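Local coordinates for protein Esterase/lipase (Lactobacillus rhamnosus, PDB 4N5H) that probably hydrolyses carboxylic esters as an alpha/beta-hydrolase-fold serine esterase, and may also transfer acyl groups, at residues Met236-Asn242 with Thr264-Ala270; Ala181-Pro185 with His278-Val282; Leu55-Ala59 with Ala93-Ala98; Tyr26-Pro32 with Leu84-Arg90. The protein carries 1 engineered substitution. All coordinates share one frame; numbering follows the deposited sequence.

Contact 1 (Met236-Asn242 with Thr264-Ala270). With IPA (isopropyl alcohol), chain B.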
# COMPACT_ATOMS: atom_id res chain seq x y z
N MET A 236 25.53 -21.34 -18.24
CA MET A 236 24.85 -22.21 -17.25
C MET A 236 23.39 -22.29 -17.62
O MET A 236 22.72 -21.22 -17.82
CB MET A 236 25.01 -21.66 -15.85
CG MET A 236 24.35 -22.50 -14.78
SD MET A 236 24.55 -21.80 -13.15
CE MET A 236 23.68 -23.04 -12.17
N LEU A 237 22.87 -23.49 -17.80
CA LEU A 237 21.53 -23.68 -18.26
C LEU A 237 20.70 -24.18 -17.09
O LEU A 237 21.01 -25.22 -16.52
CB LEU A 237 21.44 -24.67 -19.41
CG LEU A 237 20.08 -25.05 -19.90
CD1 LEU A 237 19.34 -23.79 -20.40
CD2 LEU A 237 20.20 -26.11 -21.02
N ILE A 238 19.67 -23.40 -16.76
CA ILE A 238 18.76 -23.61 -15.63
C ILE A 238 17.37 -23.84 -16.12
O ILE A 238 16.87 -23.13 -16.98
CB ILE A 238 18.81 -22.38 -14.72
CG1 ILE A 238 20.20 -22.20 -14.13
CG2 ILE A 238 17.74 -22.41 -13.65
CD1 ILE A 238 20.47 -20.82 -13.53
N GLY A 239 16.69 -24.83 -15.52
CA GLY A 239 15.31 -25.12 -15.91
C GLY A 239 14.91 -26.46 -15.36
O GLY A 239 15.29 -26.81 -14.21
N GLY A 240 14.12 -27.19 -16.13
CA GLY A 240 13.73 -28.50 -15.66
C GLY A 240 12.66 -29.13 -16.48
O GLY A 240 12.04 -28.51 -17.34
N GLN A 241 12.38 -30.43 -16.17
CA GLN A 241 11.42 -31.16 -16.94
C GLN A 241 9.99 -30.70 -16.77
O GLN A 241 9.18 -31.02 -17.64
CB GLN A 241 11.51 -32.65 -16.52
CG GLN A 241 12.87 -33.19 -16.79
CD GLN A 241 12.93 -34.68 -16.58
OE1 GLN A 241 12.51 -35.20 -15.55
NE2 GLN A 241 13.52 -35.38 -17.55
N ASN A 242 9.64 -29.88 -15.77
CA ASN A 242 8.35 -29.27 -15.68
C ASN A 242 8.28 -27.84 -16.25
O ASN A 242 7.26 -27.17 -16.13
CB ASN A 242 7.80 -29.33 -14.23
CG ASN A 242 7.02 -30.62 -14.00
OD1 ASN A 242 6.07 -30.88 -14.72
ND2 ASN A 242 7.47 -31.45 -13.09
N THR A 264 27.59 -25.68 -17.70
CA THR A 264 27.03 -26.52 -16.65
C THR A 264 25.52 -26.36 -16.66
O THR A 264 24.96 -25.50 -17.36
CB THR A 264 27.59 -26.12 -15.29
OG1 THR A 264 27.29 -24.69 -14.99
CG2 THR A 264 29.11 -26.30 -15.21
N THR A 265 24.83 -27.23 -15.92
CA THR A 265 23.40 -27.23 -15.89
C THR A 265 22.89 -27.30 -14.49
O THR A 265 23.55 -27.82 -13.59
CB THR A 265 22.77 -28.38 -16.67
OG1 THR A 265 23.15 -29.63 -16.01
CG2 THR A 265 23.20 -28.40 -18.11
N LYS A 266 21.67 -26.81 -14.32
CA LYS A 266 20.87 -27.02 -13.09
C LYS A 266 19.46 -27.27 -13.58
O LYS A 266 18.65 -26.36 -13.64
CB LYS A 266 20.95 -25.86 -12.10
CG LYS A 266 20.10 -26.04 -10.83
CD LYS A 266 20.78 -26.72 -9.76
CE LYS A 266 20.03 -26.64 -8.42
NZ LYS A 266 20.76 -27.70 -7.69
N LEU A 267 19.18 -28.50 -13.99
CA LEU A 267 17.89 -28.87 -14.60
C LEU A 267 17.17 -29.77 -13.63
O LEU A 267 17.68 -30.87 -13.31
CB LEU A 267 18.14 -29.62 -15.91
CG LEU A 267 18.68 -28.72 -17.03
CD1 LEU A 267 19.31 -29.57 -18.12
CD2 LEU A 267 17.59 -27.82 -17.59
N TRP A 268 16.04 -29.33 -13.15
CA TRP A 268 15.33 -30.06 -12.16
C TRP A 268 14.57 -31.24 -12.82
O TRP A 268 13.82 -31.05 -13.81
CB TRP A 268 14.37 -29.07 -11.43
CG TRP A 268 15.10 -28.11 -10.55
CD1 TRP A 268 15.70 -26.90 -10.90
CD2 TRP A 268 15.35 -28.28 -9.13
NE1 TRP A 268 16.24 -26.33 -9.79
CE2 TRP A 268 16.04 -27.13 -8.70
CE3 TRP A 268 15.01 -29.28 -8.20
CZ2 TRP A 268 16.45 -26.96 -7.41
CZ3 TRP A 268 15.43 -29.10 -6.88
CH2 TRP A 268 16.10 -27.96 -6.50
N PRO A 269 14.59 -32.40 -12.16
CA PRO A 269 13.78 -33.53 -12.67
C PRO A 269 12.29 -33.38 -12.38
O PRO A 269 11.88 -32.73 -11.40
CB PRO A 269 14.36 -34.72 -11.91
CG PRO A 269 14.80 -34.18 -10.65
CD PRO A 269 15.31 -32.75 -10.91
N ALA A 270 11.47 -34.06 -13.14
CA ALA A 270 10.04 -34.04 -12.92
C ALA A 270 9.64 -34.47 -11.53
O ALA A 270 8.70 -33.95 -10.96
CB ALA A 270 9.29 -34.86 -13.97
C1 IPA B . 18.64 -31.61 -7.77
C2 IPA B . 19.01 -30.83 -9.06
C3 IPA B . 18.04 -29.81 -9.43
O2 IPA B . 20.11 -29.97 -8.98
O HOH W 1 10.06 -30.53 -11.59
O HOH W 2 5.77 -33.56 -11.38
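Met236 reaches straight out from its strand, CG anti to the backbone N (chi1 -180°), and passes Thr264 at a slant, its CG 3.7 Å from Thr264 OG1. Its methyl CE then settles 3.9 Å from Lys266 CB, so that thioether and lysine stem lie side by side. The strands beneath are parallel, joined by five backbone hydrogen bonds, from Leu237 N on Thr264 O to Gln241 N on Trp268 O. On the face of Leu237, Leu267 CD2 lies over the Gly239 backbone, 3.7 Å from Gly239 N; at Gly240 any CB would strike Trp268 O. Trp268 stands on the Met236 face, its CD1 edge 3.3 Å from Gly239 O, which lies in the ring plane, while isopropanol, probably from the crystallisation liquor, covers one face. Its NE1 bonds to Thr293 OG1, and the ring meets Phe280 edge-to-face. An alanine in place of Trp268 would probably leave Thr293 and Phe280 without these partners and open a gap beside Gly239 O. Past the strand ends, Gln241 OE1 takes Ala270 N on a lone pair in its carbonyl plane, at 2.9 Å, and two waters link Asn242 ND2 to Pro269 O and Ala270 O; Asn242 OD1 turns to Gln45 of the second subunit. Lys266 NZ donates to the alcohol O2 at 2.7 Å and forms salt bridges with Glu292 and Glu296. Main-chain bonds thus fix two strands of a beta-alpha-beta unit whose crossover, helix 246-258, packs on Leu237 and Thr265; Lys266 and Trp268 tie the outer strand to helix 288-311, whereas Met236 and Ile238 only pack on it.

Contact 2 (Ala181-Pro185 with His278-Val282)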
# COMPACT_ATOMS: atom_id res chain seq x y z
N ALA A 181 24.13 -17.10 -17.76
CA ALA A 181 23.16 -18.03 -17.16
C ALA A 181 21.77 -17.84 -17.78
O ALA A 181 21.22 -16.73 -17.76
CB ALA A 181 23.05 -17.86 -15.69
N LEU A 182 21.29 -18.90 -18.38
CA LEU A 182 20.00 -18.86 -19.10
C LEU A 182 18.99 -19.62 -18.31
O LEU A 182 19.18 -20.81 -18.03
CB LEU A 182 20.15 -19.42 -20.48
CG LEU A 182 21.28 -18.85 -21.34
CD1 LEU A 182 21.38 -19.60 -22.66
CD2 LEU A 182 21.20 -17.37 -21.54
N VAL A 183 17.87 -19.01 -17.99
CA VAL A 183 16.83 -19.66 -17.22
C VAL A 183 15.64 -19.95 -18.17
O VAL A 183 14.99 -19.03 -18.61
CB VAL A 183 16.33 -18.78 -16.01
CG1 VAL A 183 15.18 -19.42 -15.24
CG2 VAL A 183 17.47 -18.52 -15.06
N CYS A 184 15.35 -21.22 -18.40
CA CYS A 184 14.31 -21.67 -19.31
C CYS A 184 14.30 -20.86 -20.61
O CYS A 184 13.31 -20.29 -21.01
CB CYS A 184 12.89 -21.59 -18.69
SG CYS A 184 12.75 -22.56 -17.16
N PRO A 185 15.47 -20.82 -21.28
CA PRO A 185 15.54 -19.94 -22.44
C PRO A 185 14.69 -20.46 -23.60
O PRO A 185 14.49 -21.67 -23.73
CB PRO A 185 17.00 -20.01 -22.87
CG PRO A 185 17.42 -21.33 -22.38
CD PRO A 185 16.75 -21.47 -21.02
N HIS A 278 7.96 -23.15 -15.53
CA HIS A 278 8.74 -22.17 -16.28
C HIS A 278 9.11 -21.03 -15.39
O HIS A 278 8.28 -20.44 -14.73
CB HIS A 278 7.83 -21.67 -17.43
CG HIS A 278 8.51 -20.76 -18.40
ND1 HIS A 278 9.56 -21.19 -19.19
CD2 HIS A 278 8.24 -19.49 -18.77
CE1 HIS A 278 9.96 -20.18 -19.94
NE2 HIS A 278 9.15 -19.17 -19.76
N VAL A 279 10.39 -20.72 -15.40
CA VAL A 279 11.02 -19.63 -14.72
C VAL A 279 10.67 -19.49 -13.24
O VAL A 279 10.59 -18.38 -12.72
CB VAL A 279 10.88 -18.26 -15.45
CG1 VAL A 279 11.47 -18.36 -16.87
CG2 VAL A 279 9.50 -17.73 -15.47
N PHE A 280 10.50 -20.61 -12.56
CA PHE A 280 9.99 -20.57 -11.16
C PHE A 280 10.93 -19.83 -10.24
O PHE A 280 10.48 -19.13 -9.35
CB PHE A 280 9.72 -22.00 -10.60
CG PHE A 280 10.99 -22.72 -10.25
CD1 PHE A 280 11.60 -22.54 -9.01
CD2 PHE A 280 11.63 -23.59 -11.18
CE1 PHE A 280 12.83 -23.16 -8.73
CE2 PHE A 280 12.80 -24.24 -10.91
CZ PHE A 280 13.44 -24.02 -9.65
N ASN A 281 12.21 -19.94 -10.52
CA ASN A 281 13.25 -19.31 -9.65
C ASN A 281 13.40 -17.80 -9.74
O ASN A 281 13.98 -17.15 -8.89
CB ASN A 281 14.59 -20.01 -9.79
CG ASN A 281 15.13 -19.93 -11.18
OD1 ASN A 281 14.47 -20.43 -12.13
ND2 ASN A 281 16.19 -19.21 -11.37
N VAL A 282 12.87 -17.28 -10.82
CA VAL A 282 12.71 -15.85 -11.05
C VAL A 282 11.37 -15.32 -10.46
O VAL A 282 11.32 -14.23 -9.81
CB VAL A 282 12.72 -15.54 -12.54
CG1 VAL A 282 12.52 -14.04 -12.83
CG2 VAL A 282 14.08 -15.93 -13.14
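Cys184 and Val279 bring their backbones within 6.0 Å, CA to CA, where a strand has just ended and a short helix is about to begin, and both adopt positive phi. Val279 N, at the N-cap position, donates to Cys184 SG in a long but nearly straight bond (3.5 Å, 171°). The thiol reaches it because SG stands anti to the carbonyl carbon (chi1 -58°), and a short side chain with a soft sulfur acceptor can receive the N-H at this long distance. Cys184 CB also leans obliquely on the His278 ring, 3.4 Å from ND1, while Val279 CG1 covers one face of that imidazole. Cysteine and valine thus border the ring whose ND1 bonds to Asp243 and whose NE2 bonds to Ser146, an arrangement consistent with the catalytic triad of a serine esterase. Beside this, Val183 CG1 touches Asn281 OD1 at 3.3 Å and meets the methyls Val279 CG1 and Val282 CG2, each at 4.2 Å; Asn281 ND2 is held by Asn294. Strand 179-183 runs between strands 140-145 and 235-240. Helix 280-283 sits over their ends, with Asn281 against Thr293 of helix 288-311 and Val282 against both Asp145 and Asn85.

Contact 3 (Leu55-Ala59 with Ala93-Ala98)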
# COMPACT_ATOMS: atom_id res chain seq x y z
N LEU A 55 18.95 -0.14 -10.97
CA LEU A 55 20.14 -0.68 -10.26
C LEU A 55 19.75 -1.10 -8.86
O LEU A 55 19.03 -0.40 -8.12
CB LEU A 55 21.27 0.33 -10.19
CG LEU A 55 21.66 1.00 -11.54
CD1 LEU A 55 22.74 2.01 -11.36
CD2 LEU A 55 22.08 -0.06 -12.56
N TYR A 56 20.34 -2.22 -8.41
CA TYR A 56 19.99 -2.80 -7.12
C TYR A 56 21.32 -3.15 -6.39
O TYR A 56 22.31 -3.60 -7.01
CB TYR A 56 19.21 -4.11 -7.25
CG TYR A 56 18.02 -4.06 -8.17
CD1 TYR A 56 18.14 -4.16 -9.54
CD2 TYR A 56 16.73 -4.02 -7.63
CE1 TYR A 56 17.04 -4.15 -10.38
CE2 TYR A 56 15.61 -4.06 -8.46
CZ TYR A 56 15.78 -4.08 -9.86
OH TYR A 56 14.67 -4.16 -10.68
N TYR A 57 21.30 -2.99 -5.07
CA TYR A 57 22.47 -3.23 -4.25
C TYR A 57 22.06 -3.72 -2.84
O TYR A 57 21.02 -3.47 -2.33
CB TYR A 57 23.12 -1.84 -3.94
CG TYR A 57 23.37 -0.95 -5.15
CD1 TYR A 57 22.42 -0.06 -5.55
CD2 TYR A 57 24.55 -0.96 -5.84
CE1 TYR A 57 22.59 0.77 -6.60
CE2 TYR A 57 24.78 -0.11 -6.90
CZ TYR A 57 23.75 0.79 -7.28
OH TYR A 57 23.98 1.66 -8.32
N PRO A 58 23.01 -4.43 -2.23
CA PRO A 58 22.73 -4.73 -0.78
C PRO A 58 22.65 -3.45 -0.01
O PRO A 58 23.34 -2.49 -0.39
CB PRO A 58 24.02 -5.53 -0.40
CG PRO A 58 25.02 -5.21 -1.42
CD PRO A 58 24.34 -4.85 -2.68
N ALA A 59 21.80 -3.38 1.00
CA ALA A 59 21.76 -2.18 1.81
C ALA A 59 23.05 -1.86 2.53
O ALA A 59 23.34 -0.68 2.64
CB ALA A 59 20.59 -2.21 2.77
N ALA A 93 20.92 -9.07 -5.48
CA ALA A 93 21.65 -7.96 -4.84
C ALA A 93 21.86 -8.19 -3.34
O ALA A 93 22.95 -7.88 -2.82
CB ALA A 93 20.88 -6.61 -5.04
N SER A 94 20.88 -8.78 -2.70
CA SER A 94 20.96 -9.01 -1.26
C SER A 94 22.11 -9.97 -0.89
O SER A 94 22.54 -9.97 0.29
CB SER A 94 19.62 -9.59 -0.69
OG SER A 94 19.47 -10.97 -0.98
N GLN A 95 22.56 -10.75 -1.83
CA GLN A 95 23.68 -11.69 -1.69
C GLN A 95 25.03 -11.03 -1.86
O GLN A 95 26.06 -11.77 -1.72
CB GLN A 95 23.46 -12.90 -2.56
CG GLN A 95 22.21 -13.70 -2.28
CD GLN A 95 22.10 -14.03 -0.81
OE1 GLN A 95 22.87 -14.85 -0.31
NE2 GLN A 95 21.16 -13.42 -0.12
N GLY A 96 25.11 -9.74 -2.08
CA GLY A 96 26.33 -9.01 -2.19
C GLY A 96 26.78 -8.63 -3.60
O GLY A 96 28.00 -8.62 -3.93
N TYR A 97 25.81 -8.43 -4.49
CA TYR A 97 26.06 -8.19 -5.89
C TYR A 97 25.42 -6.84 -6.30
O TYR A 97 24.41 -6.46 -5.75
CB TYR A 97 25.46 -9.28 -6.81
CG TYR A 97 26.15 -10.60 -6.57
CD1 TYR A 97 25.73 -11.37 -5.50
CD2 TYR A 97 27.30 -10.98 -7.26
CE1 TYR A 97 26.43 -12.51 -5.12
CE2 TYR A 97 28.00 -12.18 -6.92
CZ TYR A 97 27.54 -12.92 -5.86
OH TYR A 97 28.19 -14.13 -5.51
N ALA A 98 26.06 -6.16 -7.23
CA ALA A 98 25.54 -4.96 -7.86
C ALA A 98 24.79 -5.45 -9.10
O ALA A 98 25.32 -6.14 -9.97
CB ALA A 98 26.65 -4.03 -8.26
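Pro58 buries more surface in this contact than any other residue, its ring set against the end of a helix: CD lies 3.3 Å from Ala93 O and 3.5 Å from Tyr97 O, and CG rests on Gly96 CA. Proline suits the place because its compact ring packs on this helix end, while its N, having no hydrogen, makes no bond to Ala93 O. That oxygen is already satisfied within its own segment by Gly96 N (2.9 Å), with Tyr97 N adding a weak bond. An alanine replacing Pro58 would probably open a gap beside Ala93 O and Gly96 CA and leave this end of the strand freer to turn. Ala93 points its methyl at the strand, CB 3.7 Å from Tyr56 CB and 3.6 Å from Tyr57 N; so small a residue lets helix and strand backbones come within 4.8 Å, measured between Ala93 CA and Tyr57 CA. Of its side chain, Tyr56 brings CB; its carbonyl oxygen lies by Ala98 CA. The ring is carried off along the helix, CG anti to the carbonyl carbon (chi1 -50°), to pack on Arg86, Cys89 and Arg90. Gly96, just past the helix, leaves helical angles with positive phi (102°), where a CB would jam against the preceding carbonyl oxygen. Strand 52-58 lies antiparallel between strands 35-42 and 98-102, and helix 86-94 covers it as the crossover between parallel strands 66-72 and 98-102 of the alpha/beta hydrolase sheet.

Contact 4 (Tyr26-Pro32 with Leu84-Arg90). With IPA (isopropyl alcohol), chain C.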
# COMPACT_ATOMS: atom_id res chain seq x y z
N TYR A 26 2.97 -10.29 -7.33
CA TYR A 26 3.75 -9.31 -6.65
C TYR A 26 2.98 -8.67 -5.49
O TYR A 26 3.59 -8.25 -4.51
CB TYR A 26 4.09 -8.21 -7.58
CG TYR A 26 5.41 -8.48 -8.14
CD1 TYR A 26 6.53 -8.10 -7.40
CD2 TYR A 26 5.59 -9.00 -9.45
CE1 TYR A 26 7.82 -8.31 -7.88
CE2 TYR A 26 6.91 -9.17 -9.97
CZ TYR A 26 8.01 -8.85 -9.16
OH TYR A 26 9.33 -8.98 -9.49
N ALA A 27 1.64 -8.67 -5.55
CA ALA A 27 0.90 -8.08 -4.42
C ALA A 27 1.06 -8.93 -3.22
O ALA A 27 1.05 -8.35 -2.11
CB ALA A 27 -0.60 -7.94 -4.73
N ASP A 28 1.30 -10.22 -3.38
CA ASP A 28 1.40 -11.02 -2.21
C ASP A 28 2.82 -11.46 -1.75
O ASP A 28 3.07 -11.74 -0.60
CB ASP A 28 0.67 -12.25 -2.46
CG ASP A 28 -0.85 -12.04 -2.46
OD1 ASP A 28 -1.37 -11.12 -1.82
OD2 ASP A 28 -1.47 -12.79 -3.16
N GLU A 29 3.71 -11.58 -2.71
CA GLU A 29 4.97 -12.22 -2.47
C GLU A 29 5.80 -11.45 -1.48
O GLU A 29 5.90 -10.18 -1.54
CB GLU A 29 5.71 -12.34 -3.82
CG GLU A 29 6.93 -13.22 -3.75
CD GLU A 29 7.85 -13.19 -4.96
OE1 GLU A 29 7.78 -12.32 -5.86
OE2 GLU A 29 8.73 -14.08 -4.98
N ARG A 30 6.50 -12.19 -0.61
CA ARG A 30 7.53 -11.61 0.20
C ARG A 30 8.56 -10.87 -0.63
O ARG A 30 8.98 -11.36 -1.69
CB ARG A 30 8.27 -12.71 0.96
CG ARG A 30 9.22 -12.22 2.06
CD ARG A 30 9.85 -13.42 2.71
NE ARG A 30 11.01 -13.02 3.48
CZ ARG A 30 11.94 -13.84 3.85
NH1 ARG A 30 11.81 -15.14 3.64
NH2 ARG A 30 13.02 -13.35 4.52
N VAL A 31 8.99 -9.72 -0.15
CA VAL A 31 10.07 -8.96 -0.85
C VAL A 31 11.39 -9.16 -0.17
O VAL A 31 11.45 -9.08 1.05
CB VAL A 31 9.71 -7.49 -0.82
CG1 VAL A 31 10.76 -6.67 -1.43
CG2 VAL A 31 8.36 -7.24 -1.49
N PRO A 32 12.49 -9.33 -0.94
CA PRO A 32 13.76 -9.52 -0.27
C PRO A 32 14.12 -8.27 0.54
O PRO A 32 13.96 -7.20 0.04
CB PRO A 32 14.76 -9.82 -1.44
CG PRO A 32 13.90 -10.24 -2.52
CD PRO A 32 12.58 -9.56 -2.39
N LEU A 84 9.68 -5.82 -13.99
CA LEU A 84 9.10 -7.16 -13.98
C LEU A 84 9.79 -8.13 -13.07
O LEU A 84 9.13 -8.87 -12.34
CB LEU A 84 8.98 -7.73 -15.41
CG LEU A 84 8.40 -9.11 -15.57
CD1 LEU A 84 6.92 -9.07 -15.12
CD2 LEU A 84 8.40 -9.52 -17.04
N ASN A 85 11.14 -8.16 -13.15
CA ASN A 85 11.94 -9.06 -12.32
C ASN A 85 12.52 -8.41 -11.11
O ASN A 85 13.57 -8.82 -10.59
CB ASN A 85 13.09 -9.64 -13.22
CG ASN A 85 12.60 -10.64 -14.26
OD1 ASN A 85 11.42 -10.97 -14.36
ND2 ASN A 85 13.55 -11.13 -15.05
N ARG A 86 11.84 -7.40 -10.56
CA ARG A 86 12.42 -6.70 -9.45
C ARG A 86 12.72 -7.56 -8.22
O ARG A 86 13.78 -7.37 -7.60
CB ARG A 86 11.63 -5.48 -9.08
CG ARG A 86 10.28 -5.78 -8.49
CD ARG A 86 9.44 -4.47 -8.53
NE ARG A 86 8.05 -4.65 -8.12
CZ ARG A 86 7.06 -4.98 -8.92
NH1 ARG A 86 7.26 -5.22 -10.19
NH2 ARG A 86 5.83 -5.08 -8.42
N ASN A 87 11.85 -8.52 -7.86
CA ASN A 87 12.11 -9.31 -6.64
C ASN A 87 13.30 -10.24 -6.85
O ASN A 87 14.12 -10.34 -5.96
CB ASN A 87 10.89 -10.10 -6.22
CG ASN A 87 9.91 -9.20 -5.44
OD1 ASN A 87 10.17 -7.98 -5.15
ND2 ASN A 87 8.78 -9.77 -5.12
N TYR A 88 13.41 -10.81 -8.02
CA TYR A 88 14.56 -11.67 -8.34
C TYR A 88 15.84 -10.86 -8.30
O TYR A 88 16.84 -11.27 -7.70
CB TYR A 88 14.37 -12.26 -9.71
CG TYR A 88 15.51 -13.05 -10.33
CD1 TYR A 88 16.20 -12.54 -11.42
CD2 TYR A 88 15.89 -14.29 -9.85
CE1 TYR A 88 17.20 -13.23 -12.03
CE2 TYR A 88 16.88 -15.01 -10.47
CZ TYR A 88 17.50 -14.52 -11.60
OH TYR A 88 18.48 -15.21 -12.28
N CYS A 89 15.81 -9.68 -8.92
CA CYS A 89 16.99 -8.79 -8.87
C CYS A 89 17.34 -8.38 -7.46
O CYS A 89 18.52 -8.34 -7.10
CB CYS A 89 16.80 -7.58 -9.76
SG CYS A 89 16.85 -7.96 -11.55
N ARG A 90 16.34 -8.01 -6.63
CA ARG A 90 16.65 -7.67 -5.24
C ARG A 90 17.28 -8.85 -4.52
O ARG A 90 18.23 -8.70 -3.72
CB ARG A 90 15.36 -7.31 -4.49
CG ARG A 90 14.70 -6.01 -4.91
CD ARG A 90 13.25 -5.90 -4.39
NE ARG A 90 12.76 -4.55 -4.68
CZ ARG A 90 11.47 -4.25 -4.99
NH1 ARG A 90 10.50 -5.14 -4.99
NH2 ARG A 90 11.14 -3.01 -5.24
C1 IPA C . 3.44 -5.78 -10.64
C2 IPA C . 3.99 -6.22 -12.02
C3 IPA C . 3.18 -5.37 -12.99
O2 IPA C . 5.42 -5.83 -12.16
O HOH W 3 11.07 -11.28 -9.89
O HOH W 4 6.24 -8.72 -3.80
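Tyr26 lies flat against the guanidinium of Arg86, ring and plane only 13° apart and their centres 3.7 Å from each other, a stacked cation-pi pair. Arg86 NH2 sits over the rim at CD1, 3.3 Å away, and NH1 points onward to an isopropanol oxygen and to Asn83 O. The arginine gets there by rising from the position between its backbone N and carbonyl carbon (chi1 69°), after which the chain runs extended to NE. A ring with a hydroxyl is well chosen, because its far end is gripped too: Tyr26 OH donates to Leu84 O at 2.9 Å, from above the carbonyl plane, and accepts an almost straight bond from Asn87 N (3.0 Å, 177°), as well as one from a water that also takes Tyr88 N. Those amides belong to the first turn of helix 86-94, where N-H groups lack acceptors within the helix and the Asn85 side chain makes no capping bond, so the tyrosine of the N-terminal helix 2-28 supplies one from outside. In the alpha/beta hydrolase fold this is a helix flanking the central sheet, and Asn85 bonds to Asp145 and Asp71 on strand ends beneath. Asn87 points its amide at segment 26-32: ND2 donates in its own plane to Glu29 OE1 at 2.8 Å, from above the carboxylate plane, and to a water shared by Tyr26 O and Glu29 O; the glutamate has two conformers, so the first bond is certain only for the one described. Pro32 CG packs 3.8 Å from Arg90 CB, at about a right angle.

How the contacts relate
Followed from the N terminus, contact 4 opens as helix 2-28 ends, and contact 3 opens on strand 52-58. Contact 4 closes first, at the start of helix 86-94, and contact 3 just afterwards at the end of that same helix, so their loops cross; Tyr56 packs along the helix between them. Contact 2 opens later, on strand 179-183, and closes only at His278-Val282; the whole of contact 1, the pairing of strands 235-240 and 263-268, falls within that span. Backbone bonds from Met236 and Ile238 to Leu182 and Cys184 join strands 235-240 and 179-183, so contacts 1 and 2 meet on neighbouring strands. Contact 2 also touches contact 4, Asn281 and Val282 meeting Tyr88.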